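PDB 4RM7: acyl-CoA dehydrogenase from Slackia heliotrinireducens, which belongs to the acyl-CoA dehydrogenase family, with helical N- and C-terminal domains around a beta-stranded middle domain and four chains in the assembly. Local coordinates for residues 48-53 against 58-63; 76-81 against 301-306; 99-104 against 111-116; 292-297 against 323-328. All blocks are in the same frame, centred on the assembly; numbering follows the deposited sequence.

Contact 1: residues 48-53 against 58-63; sequences AFVDLD and GVIHRR
I60 reaches F49 and V50 with two different branches, and together these make the whole of the close packing between residues 48-53 and 58-63. Its CD1 lies 4.0 Å from CB of V50 and 3.6 Å from the backbone O of V50, whereas I60 CG2 meets F49 CE2 at 4.1 Å. The methyl approaches the F49 ring obliquely, and the two side chains slide past each other in opposite directions; V50 and I60 instead cross at about a right angle. The branching at CB of I60 explains the division of labour: CG1 sits between the backbone N and the carbonyl carbon (chi1 63°) and carries CD1 to V50, which leaves CG2 turned to F49. All three residues are buried. Around them Y116 of helix 106-119 touches each one, F90 stacks on the F49 ring, and V76 and L80 of helix 70-84 pack against F49. The other side is looser: D51 points away from the 58-63 loop, and D51, D53, H61 and R63 are exposed. R63 turns instead to a salt bridge with D69, whose OD2 also accepts from G58 N. The contact therefore folds the chain leaving helix 43-50 back on the last turn of that helix, within the helical N-terminal domain. With 135 Å² buried and no polar bond between the segments, the evidence points to cohesion by apolar burial, with little directional control.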
loop_
_atom_site.group_PDB
_atom_site.type_symbol
_atom_site.label_atom_id
_atom_site.label_comp_id
_atom_site.label_asym_id
_atom_site.label_seq_id
_atom_site.Cartn_x
_atom_site.Cartn_y
_atom_site.Cartn_z
ATOM N N ALA A 48 7.283 34.182 -25.527
ATOM C CA ALA A 48 5.993 34.653 -25.027
ATOM C C ALA A 48 5.891 34.421 -23.517
ATOM O O ALA A 48 5.207 35.162 -22.814
ATOM C CB ALA A 48 4.836 33.966 -25.767
ATOM N N PHE A 49 6.587 33.401 -23.022
ATOM C CA PHE A 49 6.552 33.105 -21.593
ATOM C C PHE A 49 7.243 34.200 -20.790
ATOM O O PHE A 49 6.721 34.622 -19.771
ATOM C CB PHE A 49 7.181 31.742 -21.280
ATOM C CG PHE A 49 7.423 31.516 -19.819
ATOM C CD1 PHE A 49 6.401 31.047 -18.998
ATOM C CD2 PHE A 49 8.666 31.792 -19.250
ATOM C CE1 PHE A 49 6.602 30.840 -17.629
ATOM C CE2 PHE A 49 8.891 31.580 -17.867
ATOM C CZ PHE A 49 7.851 31.108 -17.057
ATOM N N VAL A 50 8.405 34.674 -21.233
ATOM C CA VAL A 50 9.086 35.702 -20.447
ATOM C C VAL A 50 8.457 37.064 -20.682
ATOM O O VAL A 50 8.734 38.003 -19.951
ATOM C CB VAL A 50 10.588 35.783 -20.753
ATOM C CG1 VAL A 50 11.299 34.560 -20.207
ATOM C CG2 VAL A 50 10.842 35.968 -22.248
ATOM N N ASP A 51 7.596 37.155 -21.682
ATOM C CA ASP A 51 6.891 38.389 -21.979
ATOM C C ASP A 51 5.569 38.432 -21.258
ATOM O O ASP A 51 4.820 39.380 -21.389
ATOM C CB ASP A 51 6.650 38.530 -23.474
ATOM C CG ASP A 51 7.877 38.961 -24.218
ATOM O OD1 ASP A 51 8.797 39.492 -23.582
ATOM O OD2 ASP A 51 7.925 38.757 -25.440
ATOM N N LEU A 52 5.287 37.395 -20.488
ATOM C CA LEU A 52 4.007 37.256 -19.825
ATOM C C LEU A 52 3.774 38.339 -18.800
ATOM O O LEU A 52 4.705 38.828 -18.182
ATOM C CB LEU A 52 3.934 35.917 -19.121
ATOM C CG LEU A 52 3.186 34.808 -19.836
ATOM C CD1 LEU A 52 3.278 33.533 -19.030
ATOM C CD2 LEU A 52 1.747 35.210 -20.047
ATOM N N ASP A 53 2.522 38.718 -18.621
ATOM C CA ASP A 53 2.198 39.643 -17.566
ATOM C C ASP A 53 1.965 38.822 -16.327
ATOM O O ASP A 53 0.967 38.149 -16.200
ATOM C CB ASP A 53 0.934 40.428 -17.894
ATOM C CG ASP A 53 0.522 41.360 -16.774
ATOM O OD1 ASP A 53 -0.634 41.805 -16.749
ATOM O OD2 ASP A 53 1.357 41.658 -15.912
ATOM N N GLY A 58 7.071 38.455 -8.560
ATOM C CA GLY A 58 8.438 38.175 -8.936
ATOM C C GLY A 58 8.602 36.742 -9.408
ATOM O O GLY A 58 9.027 35.877 -8.634
ATOM N N VAL A 59 8.262 36.486 -10.673
ATOM C CA VAL A 59 8.363 35.136 -11.226
ATOM C C VAL A 59 9.686 34.898 -11.967
ATOM O O VAL A 59 10.360 33.889 -11.742
ATOM C CB VAL A 59 7.178 34.834 -12.167
ATOM C CG1 VAL A 59 7.383 33.507 -12.869
ATOM C CG2 VAL A 59 5.895 34.800 -11.378
ATOM N N ILE A 60 10.052 35.814 -12.855
ATOM C CA ILE A 60 11.371 35.762 -13.478
ATOM C C ILE A 60 12.280 36.908 -13.005
ATOM O O ILE A 60 13.364 37.095 -13.537
ATOM C CB ILE A 60 11.285 35.791 -15.029
ATOM C CG1 ILE A 60 10.664 37.085 -15.525
ATOM C CG2 ILE A 60 10.488 34.614 -15.555
ATOM C CD1 ILE A 60 10.760 37.227 -17.025
ATOM N N HIS A 61 11.835 37.668 -12.009
ATOM C CA HIS A 61 12.634 38.742 -11.427
ATOM C C HIS A 61 12.335 38.820 -9.937
ATOM O O HIS A 61 11.324 38.289 -9.497
ATOM C CB HIS A 61 12.348 40.085 -12.119
ATOM C CG HIS A 61 11.143 40.818 -11.594
ATOM N ND1 HIS A 61 9.850 40.376 -11.788
ATOM C CD2 HIS A 61 11.039 41.992 -10.925
ATOM C CE1 HIS A 61 9.004 41.236 -11.243
ATOM N NE2 HIS A 61 9.699 42.224 -10.713
ATOM N N ARG A 62 13.207 39.452 -9.153
ATOM C CA ARG A 62 12.968 39.568 -7.715
ATOM C C ARG A 62 12.204 40.846 -7.410
ATOM O O ARG A 62 12.801 41.890 -7.167
ATOM C CB ARG A 62 14.280 39.548 -6.926
ATOM C CG ARG A 62 15.100 38.257 -7.039
ATOM C CD ARG A 62 16.529 38.459 -6.511
ATOM N NE ARG A 62 17.417 37.386 -6.957
ATOM C CZ ARG A 62 17.724 36.300 -6.242
ATOM N NH1 ARG A 62 18.540 35.371 -6.757
ATOM N NH2 ARG A 62 17.222 36.138 -5.015
ATOM N N ARG A 63 10.880 40.754 -7.428
ATOM C CA ARG A 63 10.014 41.885 -7.129
ATOM C C ARG A 63 10.453 42.669 -5.897
ATOM O O ARG A 63 10.616 43.892 -5.964
ATOM C CB ARG A 63 8.585 41.400 -6.939
ATOM C CG ARG A 63 7.647 42.434 -6.369
ATOM C CD ARG A 63 6.369 41.762 -5.928
ATOM N NE ARG A 63 6.678 40.763 -4.923
ATOM C CZ ARG A 63 6.730 41.025 -3.624
ATOM N NH1 ARG A 63 6.458 42.247 -3.192
ATOM N NH2 ARG A 63 7.033 40.068 -2.758
#

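Contact 2: residues 76-81 against 301-306; sequences VIEELS and LVYGAA
E78 and Y303 are brought together by side chains leaving their helices differently: CG of E78 lies anti to the backbone N (chi1 165°) and the chain stays extended beyond it, while CG of Y303 lies anti to the carbonyl carbon (chi1 -71°). The glutamate starts out toward the other helix; the CB of Y303 does not, but its long ring carries the hydroxyl across. The helix backbones remain well separated, the nearest CA atoms being those of E78 and V302 at 9.9 Å. Between 76-81 and 301-306 only these two side chains meet, burying 78 Å²; along helix 70-84, V74 adds packing on V302, Y303 and A306. E78 and Y303 cross at about a right angle. OE1 of E78 comes in at the edge of the tyrosine ring, near its plane, and the carboxylate is turned 76° from that plane. The modelled separation of OE1 of E78 and OH of Y303 is too short to be credible, so the geometry of this pair is doubtful and no bond type is assigned. The other oxygen, E78 OE2, stands 3.4 Å from OH of Y303 at an unsuitable angle; its firm partner is R299, whose salt bridge through NE is the secure link of this buried glutamate to helix 282-311. F71 meets the Y303 ring edge-to-face, and L75 adds to its surroundings. The pair links helix 70-84 of the N-terminal domain to helix 282-311 of the C-terminal domain, with helix 234-270 alongside, where L254 touches E78 and C250 touches V302.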
loop_
_atom_site.group_PDB
_atom_site.type_symbol
_atom_site.label_atom_id
_atom_site.label_comp_id
_atom_site.label_asym_id
_atom_site.label_seq_id
_atom_site.Cartn_x
_atom_site.Cartn_y
_atom_site.Cartn_z
ATOM N N VAL A 76 2.445 29.221 -11.423
ATOM C CA VAL A 76 2.773 29.289 -12.849
ATOM C C VAL A 76 3.136 27.893 -13.339
ATOM O O VAL A 76 2.539 27.390 -14.295
ATOM C CB VAL A 76 3.918 30.291 -13.144
ATOM C CG1 VAL A 76 4.480 30.087 -14.523
ATOM C CG2 VAL A 76 3.432 31.720 -13.021
ATOM N N ILE A 77 4.059 27.235 -12.646
ATOM C CA ILE A 77 4.502 25.898 -13.053
ATOM C C ILE A 77 3.415 24.837 -12.967
ATOM O O ILE A 77 3.277 24.023 -13.880
ATOM C CB ILE A 77 5.696 25.459 -12.227
ATOM C CG1 ILE A 77 6.866 26.393 -12.515
ATOM C CG2 ILE A 77 6.071 23.994 -12.538
ATOM C CD1 ILE A 77 7.853 26.453 -11.407
ATOM N N GLU A 78 2.621 24.851 -11.899
ATOM C CA GLU A 78 1.532 23.877 -11.783
ATOM C C GLU A 78 0.518 24.055 -12.925
ATOM O O GLU A 78 0.063 23.079 -13.510
ATOM C CB GLU A 78 0.831 23.986 -10.423
ATOM C CG GLU A 78 -0.515 23.281 -10.356
ATOM C CD GLU A 78 -1.335 23.605 -9.093
ATOM O OE1 GLU A 78 -1.193 24.714 -8.543
ATOM O OE2 GLU A 78 -2.139 22.747 -8.650
ATOM N N GLU A 79 0.193 25.298 -13.269
ATOM C CA GLU A 79 -0.806 25.530 -14.299
ATOM C C GLU A 79 -0.327 25.162 -15.704
ATOM O O GLU A 79 -1.096 24.612 -16.493
ATOM C CB GLU A 79 -1.274 26.989 -14.279
ATOM C CG GLU A 79 -2.403 27.328 -15.284
ATOM C CD GLU A 79 -3.709 26.498 -15.127
ATOM O OE1 GLU A 79 -3.814 25.589 -14.262
ATOM O OE2 GLU A 79 -4.655 26.768 -15.892
ATOM N N LEU A 80 0.934 25.450 -16.021
ATOM C CA LEU A 80 1.445 25.139 -17.351
ATOM C C LEU A 80 1.575 23.626 -17.509
ATOM O O LEU A 80 1.320 23.084 -18.580
ATOM C CB LEU A 80 2.793 25.832 -17.595
ATOM C CG LEU A 80 2.635 27.348 -17.686
ATOM C CD1 LEU A 80 3.954 28.006 -17.895
ATOM C CD2 LEU A 80 1.658 27.722 -18.801
ATOM N N SER A 81 1.957 22.951 -16.431
ATOM C CA SER A 81 2.084 21.496 -16.437
ATOM C C SER A 81 0.721 20.857 -16.547
ATOM O O SER A 81 0.586 19.774 -17.121
ATOM C CB SER A 81 2.780 20.989 -15.171
ATOM O OG SER A 81 4.030 21.626 -14.990
ATOM N N LEU A 301 0.918 20.241 0.363
ATOM C CA LEU A 301 2.322 20.175 0.730
ATOM C C LEU A 301 3.118 21.158 -0.110
ATOM O O LEU A 301 3.956 21.889 0.414
ATOM C CB LEU A 301 2.883 18.770 0.564
ATOM C CG LEU A 301 2.369 17.721 1.553
ATOM C CD1 LEU A 301 2.892 16.333 1.174
ATOM C CD2 LEU A 301 2.774 18.047 2.979
ATOM N N VAL A 302 2.829 21.210 -1.405
ATOM C CA VAL A 302 3.563 22.101 -2.296
ATOM C C VAL A 302 3.271 23.571 -1.955
ATOM O O VAL A 302 4.193 24.348 -1.683
ATOM C CB VAL A 302 3.233 21.796 -3.753
ATOM C CG1 VAL A 302 3.925 22.781 -4.675
ATOM C CG2 VAL A 302 3.687 20.392 -4.082
ATOM N N TYR A 303 1.993 23.932 -1.897
ATOM C CA TYR A 303 1.609 25.297 -1.537
ATOM C C TYR A 303 2.104 25.709 -0.163
ATOM O O TYR A 303 2.456 26.878 0.057
ATOM C CB TYR A 303 0.095 25.480 -1.566
ATOM C CG TYR A 303 -0.520 25.478 -2.947
ATOM C CD1 TYR A 303 -1.867 25.819 -3.123
ATOM C CD2 TYR A 303 0.226 25.140 -4.078
ATOM C CE1 TYR A 303 -2.454 25.824 -4.382
ATOM C CE2 TYR A 303 -0.371 25.125 -5.351
ATOM C CZ TYR A 303 -1.714 25.463 -5.480
ATOM O OH TYR A 303 -2.310 25.488 -6.704
ATOM N N GLY A 304 2.107 24.770 0.777
ATOM C CA GLY A 304 2.526 25.099 2.138
ATOM C C GLY A 304 4.020 25.416 2.161
ATOM O O GLY A 304 4.441 26.431 2.712
ATOM N N ALA A 305 4.825 24.555 1.534
ATOM C CA ALA A 305 6.270 24.768 1.505
ATOM C C ALA A 305 6.572 26.088 0.815
ATOM O O ALA A 305 7.425 26.844 1.266
ATOM C CB ALA A 305 6.997 23.608 0.797
ATOM N N ALA A 306 5.850 26.376 -0.264
ATOM C CA ALA A 306 6.088 27.603 -1.006
ATOM C C ALA A 306 5.707 28.843 -0.200
ATOM O O ALA A 306 6.426 29.844 -0.208
ATOM C CB ALA A 306 5.338 27.582 -2.313
#

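Contact 3: residues 99-104 against 111-116; sequences ILEAFA and PFRTEY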
loop_
_atom_site.group_PDB
_atom_site.type_symbol
_atom_site.label_atom_id
_atom_site.label_comp_id
_atom_site.label_asym_id
_atom_site.label_seq_id
_atom_site.Cartn_x
_atom_site.Cartn_y
_atom_site.Cartn_z
ATOM N N ILE A 99 20.213 30.316 -9.428
ATOM C CA ILE A 99 21.537 29.813 -9.081
ATOM C C ILE A 99 22.665 30.660 -9.674
ATOM O O ILE A 99 23.660 30.945 -9.001
ATOM C CB ILE A 99 21.696 28.364 -9.539
ATOM C CG1 ILE A 99 20.913 27.441 -8.619
ATOM C CG2 ILE A 99 23.145 27.943 -9.543
ATOM C CD1 ILE A 99 20.921 26.014 -9.089
ATOM N N LEU A 100 22.514 31.072 -10.925
ATOM C CA LEU A 100 23.500 31.965 -11.527
ATOM C C LEU A 100 23.619 33.279 -10.756
ATOM O O LEU A 100 24.729 33.718 -10.458
ATOM C CB LEU A 100 23.165 32.271 -12.988
ATOM C CG LEU A 100 24.228 33.195 -13.585
ATOM C CD1 LEU A 100 25.535 32.468 -13.602
ATOM C CD2 LEU A 100 23.875 33.699 -14.969
ATOM N N GLU A 101 22.483 33.902 -10.438
ATOM C CA GLU A 101 22.486 35.176 -9.716
ATOM C C GLU A 101 23.186 35.054 -8.373
ATOM O O GLU A 101 23.971 35.922 -7.992
ATOM C CB GLU A 101 21.065 35.693 -9.498
ATOM C CG GLU A 101 20.407 36.274 -10.740
ATOM C CD GLU A 101 18.961 36.719 -10.506
ATOM O OE1 GLU A 101 18.349 36.333 -9.488
ATOM O OE2 GLU A 101 18.435 37.464 -11.350
ATOM N N ALA A 102 22.910 33.963 -7.672
ATOM C CA ALA A 102 23.469 33.727 -6.343
ATOM C C ALA A 102 24.991 33.667 -6.340
ATOM O O ALA A 102 25.620 34.184 -5.421
ATOM C CB ALA A 102 22.892 32.436 -5.752
ATOM N N PHE A 103 25.592 33.060 -7.361
ATOM C CA PHE A 103 27.031 32.772 -7.299
ATOM C C PHE A 103 27.913 33.684 -8.143
ATOM O O PHE A 103 29.145 33.620 -8.057
ATOM C CB PHE A 103 27.290 31.323 -7.700
ATOM C CG PHE A 103 26.954 30.344 -6.629
ATOM C CD1 PHE A 103 27.889 30.014 -5.659
ATOM C CD2 PHE A 103 25.705 29.765 -6.573
ATOM C CE1 PHE A 103 27.587 29.113 -4.659
ATOM C CE2 PHE A 103 25.396 28.866 -5.572
ATOM C CZ PHE A 103 26.339 28.541 -4.616
ATOM N N ALA A 104 27.297 34.539 -8.952
ATOM C CA ALA A 104 28.071 35.401 -9.835
ATOM C C ALA A 104 27.737 36.869 -9.629
ATOM O O ALA A 104 26.619 37.210 -9.244
ATOM C CB ALA A 104 27.841 35.011 -11.283
ATOM N N PRO A 111 24.751 39.813 -18.778
ATOM C CA PRO A 111 24.536 39.342 -20.155
ATOM C C PRO A 111 23.530 38.205 -20.257
ATOM O O PRO A 111 22.692 38.193 -21.155
ATOM C CB PRO A 111 25.931 38.867 -20.592
ATOM C CG PRO A 111 26.753 38.795 -19.343
ATOM C CD PRO A 111 26.185 39.835 -18.439
ATOM N N PHE A 112 23.600 37.267 -19.327
ATOM C CA PHE A 112 22.727 36.100 -19.359
ATOM C C PHE A 112 21.282 36.433 -19.043
ATOM O O PHE A 112 20.374 35.852 -19.638
ATOM C CB PHE A 112 23.223 35.042 -18.387
ATOM C CG PHE A 112 24.537 34.451 -18.769
ATOM C CD1 PHE A 112 24.598 33.371 -19.639
ATOM C CD2 PHE A 112 25.716 34.980 -18.269
ATOM C CE1 PHE A 112 25.808 32.824 -20.001
ATOM C CE2 PHE A 112 26.943 34.440 -18.630
ATOM C CZ PHE A 112 26.991 33.359 -19.495
ATOM N N ARG A 113 21.058 37.346 -18.099
ATOM C CA ARG A 113 19.694 37.737 -17.773
ATOM C C ARG A 113 19.083 38.421 -18.982
ATOM O O ARG A 113 17.945 38.149 -19.364
ATOM C CB ARG A 113 19.636 38.666 -16.556
ATOM C CG ARG A 113 18.275 39.371 -16.431
ATOM C CD ARG A 113 18.022 40.017 -15.072
ATOM N NE ARG A 113 17.561 39.067 -14.058
ATOM C CZ ARG A 113 16.354 38.486 -14.034
ATOM N NH1 ARG A 113 16.041 37.641 -13.050
ATOM N NH2 ARG A 113 15.458 38.730 -14.991
ATOM N N THR A 114 19.862 39.303 -19.592
ATOM C CA THR A 114 19.392 40.081 -20.727
ATOM C C THR A 114 19.004 39.177 -21.882
ATOM O O THR A 114 17.971 39.377 -22.516
ATOM C CB THR A 114 20.449 41.090 -21.178
ATOM O OG1 THR A 114 20.466 42.181 -20.248
ATOM C CG2 THR A 114 20.135 41.617 -22.574
ATOM N N GLU A 115 19.817 38.164 -22.133
ATOM C CA GLU A 115 19.514 37.237 -23.200
ATOM C C GLU A 115 18.205 36.496 -22.911
ATOM O O GLU A 115 17.383 36.274 -23.807
ATOM C CB GLU A 115 20.661 36.253 -23.387
ATOM C CG GLU A 115 20.356 35.210 -24.434
ATOM C CD GLU A 115 21.446 34.182 -24.582
ATOM O OE1 GLU A 115 21.098 32.990 -24.744
ATOM O OE2 GLU A 115 22.640 34.566 -24.542
ATOM N N TYR A 116 18.010 36.130 -21.649
ATOM C CA TYR A 116 16.820 35.405 -21.243
ATOM C C TYR A 116 15.563 36.259 -21.415
ATOM O O TYR A 116 14.526 35.768 -21.862
ATOM C CB TYR A 116 16.960 34.931 -19.793
ATOM C CG TYR A 116 15.762 34.168 -19.265
ATOM C CD1 TYR A 116 15.323 33.011 -19.890
ATOM C CD2 TYR A 116 15.075 34.610 -18.132
ATOM C CE1 TYR A 116 14.232 32.308 -19.403
ATOM C CE2 TYR A 116 13.980 33.920 -17.635
ATOM C CZ TYR A 116 13.566 32.770 -18.275
ATOM O OH TYR A 116 12.485 32.084 -17.782
#
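E101 and R113 form a salt bridge in which two guanidinium nitrogens converge on a single carboxylate oxygen. NH1 of R113 donates to OE2 of E101 at 2.9 Å with an N-H...O angle of 159°; NE of R113 reaches the same OE2 at 3.3 Å and is more bent, 143°. Both bonds run in the guanidinium plane, so the grip is side-on. The acceptor is less evenly used, since NH1 meets OE2 on the syn side, out of the carboxylate plane, and NE arrives nearly along the C-O axis. The bend of R113 at chi3 (-81°) swings the head group round to present this edge. Further partners complete both groups: OE1 of E101 accepts from Y68 OH and pairs with R62 NE, NH1 of R113 also donates to the backbone O of I60, and NH2 of R113 to Q117 OE1. Each guanidinium nitrogen therefore has an acceptor, and each carboxylate oxygen at least two donors. Beside this polar cluster, L100 CD2 packs on F112 CB at 3.7 Å and approaches its ring obliquely, with Y124 of the beta domain touching both. Helices 90-103 and 106-119 are thereby joined as consecutive, roughly antiparallel helices. The chemistry implies a partly exposed ionic network beside an apolar contact: R62, R113 and Y68, holding both oxygens of E101, would limit its rotation, and the two arginines would probably favour its ionised form.

Contact 4: residues 292-297 against 323-328; sequences EVKLTN and KYYVPK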
loop_
_atom_site.group_PDB
_atom_site.type_symbol
_atom_site.label_atom_id
_atom_site.label_comp_id
_atom_site.label_asym_id
_atom_site.label_seq_id
_atom_site.Cartn_x
_atom_site.Cartn_y
_atom_site.Cartn_z
ATOM N N GLU A 292 -8.376 12.103 -5.849
ATOM C CA GLU A 292 -8.601 13.463 -5.415
ATOM C C GLU A 292 -7.988 13.694 -4.019
ATOM O O GLU A 292 -7.539 14.803 -3.715
ATOM C CB GLU A 292 -10.093 13.795 -5.429
ATOM C CG GLU A 292 -10.382 15.307 -5.316
ATOM C CD GLU A 292 -9.797 16.136 -6.485
ATOM O OE1 GLU A 292 -9.685 15.608 -7.597
ATOM O OE2 GLU A 292 -9.458 17.324 -6.307
ATOM N N VAL A 293 -7.951 12.661 -3.178
ATOM C CA VAL A 293 -7.298 12.786 -1.877
ATOM C C VAL A 293 -5.801 13.033 -2.064
ATOM O O VAL A 293 -5.209 13.909 -1.422
ATOM C CB VAL A 293 -7.465 11.542 -1.007
ATOM C CG1 VAL A 293 -6.467 11.583 0.132
ATOM C CG2 VAL A 293 -8.875 11.430 -0.470
ATOM N N LYS A 294 -5.189 12.260 -2.952
ATOM C CA LYS A 294 -3.768 12.435 -3.198
ATOM C C LYS A 294 -3.476 13.819 -3.780
ATOM O O LYS A 294 -2.516 14.465 -3.360
ATOM C CB LYS A 294 -3.239 11.326 -4.107
ATOM C CG LYS A 294 -3.210 9.990 -3.377
ATOM C CD LYS A 294 -2.743 8.879 -4.257
ATOM C CE LYS A 294 -2.929 7.552 -3.559
ATOM N NZ LYS A 294 -2.537 6.414 -4.442
ATOM N N LEU A 295 -4.310 14.289 -4.710
ATOM C CA LEU A 295 -4.099 15.612 -5.300
ATOM C C LEU A 295 -4.226 16.688 -4.226
ATOM O O LEU A 295 -3.446 17.646 -4.198
ATOM C CB LEU A 295 -5.096 15.899 -6.412
ATOM C CG LEU A 295 -4.968 15.167 -7.730
ATOM C CD1 LEU A 295 -6.189 15.459 -8.597
ATOM C CD2 LEU A 295 -3.675 15.631 -8.394
ATOM N N THR A 296 -5.217 16.524 -3.349
ATOM C CA THR A 296 -5.427 17.463 -2.245
ATOM C C THR A 296 -4.176 17.538 -1.372
ATOM O O THR A 296 -3.699 18.621 -1.053
ATOM C CB THR A 296 -6.641 17.067 -1.376
ATOM O OG1 THR A 296 -7.774 16.828 -2.220
ATOM C CG2 THR A 296 -6.995 18.188 -0.392
ATOM N N ASN A 297 -3.645 16.382 -1.002
ATOM C CA ASN A 297 -2.454 16.311 -0.166
ATOM C C ASN A 297 -1.219 16.926 -0.856
ATOM O O ASN A 297 -0.522 17.748 -0.276
ATOM C CB ASN A 297 -2.187 14.846 0.247
ATOM C CG ASN A 297 -3.177 14.334 1.301
ATOM O OD1 ASN A 297 -3.846 15.117 1.977
ATOM N ND2 ASN A 297 -3.248 13.014 1.462
ATOM N N LYS A 323 8.827 16.529 -0.903
ATOM C CA LYS A 323 9.510 15.783 -1.960
ATOM C C LYS A 323 9.360 14.279 -1.774
ATOM O O LYS A 323 9.397 13.523 -2.734
ATOM C CB LYS A 323 10.997 16.161 -2.018
ATOM C CG LYS A 323 11.738 15.579 -3.214
ATOM C CD LYS A 323 10.984 15.887 -4.506
ATOM C CE LYS A 323 11.818 15.590 -5.748
ATOM N NZ LYS A 323 12.266 14.177 -5.815
ATOM N N TYR A 324 9.202 13.841 -0.533
ATOM C CA TYR A 324 9.063 12.414 -0.258
ATOM C C TYR A 324 7.725 11.911 -0.772
ATOM O O TYR A 324 7.612 10.804 -1.287
ATOM C CB TYR A 324 9.190 12.134 1.253
ATOM C CG TYR A 324 9.092 10.668 1.638
ATOM C CD1 TYR A 324 10.182 9.825 1.516
ATOM C CD2 TYR A 324 7.910 10.135 2.139
ATOM C CE1 TYR A 324 10.103 8.485 1.874
ATOM C CE2 TYR A 324 7.814 8.782 2.509
ATOM C CZ TYR A 324 8.912 7.969 2.370
ATOM O OH TYR A 324 8.824 6.632 2.715
ATOM N N TYR A 325 6.707 12.746 -0.643
ATOM C CA TYR A 325 5.366 12.283 -0.866
ATOM C C TYR A 325 4.896 12.460 -2.312
ATOM O O TYR A 325 4.269 11.571 -2.876
ATOM C CB TYR A 325 4.400 13.010 0.090
ATOM C CG TYR A 325 2.947 12.647 -0.161
ATOM C CD1 TYR A 325 2.392 11.471 0.366
ATOM C CD2 TYR A 325 2.140 13.459 -0.936
ATOM C CE1 TYR A 325 1.056 11.127 0.128
ATOM C CE2 TYR A 325 0.789 13.131 -1.170
ATOM C CZ TYR A 325 0.260 11.963 -0.640
ATOM O OH TYR A 325 -1.066 11.653 -0.868
ATOM N N VAL A 326 5.204 13.603 -2.905
ATOM C CA VAL A 326 4.460 14.057 -4.073
ATOM C C VAL A 326 4.756 13.314 -5.378
ATOM O O VAL A 326 3.815 12.916 -6.050
ATOM C CB VAL A 326 4.652 15.588 -4.296
ATOM C CG1 VAL A 326 4.020 16.040 -5.636
ATOM C CG2 VAL A 326 3.998 16.340 -3.141
ATOM N N PRO A 327 6.039 13.126 -5.745
ATOM C CA PRO A 327 6.247 12.431 -7.022
ATOM C C PRO A 327 5.677 11.016 -7.017
ATOM O O PRO A 327 5.076 10.597 -8.011
ATOM C CB PRO A 327 7.774 12.410 -7.167
ATOM C CG PRO A 327 8.243 13.590 -6.373
ATOM C CD PRO A 327 7.315 13.619 -5.181
ATOM N N LYS A 328 5.817 10.291 -5.914
ATOM C CA LYS A 328 5.269 8.940 -5.886
ATOM C C LYS A 328 3.738 9.010 -5.952
ATOM O O LYS A 328 3.101 8.249 -6.691
ATOM C CB LYS A 328 5.726 8.194 -4.646
ATOM C CG LYS A 328 5.323 6.744 -4.631
ATOM C CD LYS A 328 5.517 6.182 -3.265
ATOM C CE LYS A 328 5.635 4.675 -3.308
ATOM N NZ LYS A 328 5.769 4.112 -1.928
#
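The hydroxyl end of Y325 lodges between N297 and K294, one turn apart on the facing helix. ND2 of N297 points at OH of Y325 over 3.5 Å; the angle at the hydrogen is fairly straight, 160°, but the length makes this a weak hydrogen bond. The remaining contacts are van der Waals touches: N297 CB lies 3.7 Å from CE2 of Y325, meeting the ring obliquely, and CG of K294 comes within 3.7 Å of OH of Y325. The amide plane is turned 67° from the ring plane, consistent with N297 offering an N-H to the hydroxyl without lying flat on the ring. K294 O stands at the ring edge, near its plane. Y325 spans the distance because its CG is anti to the backbone N (chi1 176°), which sends the ring straight across; it supplies more than half of the 140 Å² buried here. The segments belong to helices 282-311 and 316-341, neighbours in sequence that run roughly antiparallel as a helical hairpin in the helical C-terminal domain of the acyl-CoA dehydrogenase fold. Their nearest CA atoms, in N297 and V326, are 8.3 Å apart. Farther out, the extended chain of K294 takes NZ away to a salt bridge with E332, while M298 and L301 support Y325 from helix 282-311. The site also borders the second subunit: N297 of that chain packs on both Y325 and N297, and E290 of that chain hydrogen-bonds OH of Y324.

How the contacts relate
From the N terminus, contact 1 comes first and closes a short turn between helix 43-50 and the loop before helix 70-84. Contact 2 then opens on helix 70-84 and closes only in helix 282-311, 220 residues on, tying the N-terminal to the C-terminal domain. Nested inside that span, contact 3 closes the brief connection between helices 90-103 and 106-119; the R62-E101 salt bridge and I60 O to R113 NH1 join it to contact 1. Contact 4 crosses contact 2, because 301-306 falls between 292-297 and 323-328. Contacts 1 and 2 touch through F49 and V76, contacts 2 and 4 through L301 and Y325. Contacts 3 and 4 lie on opposite sides of the chain's centre.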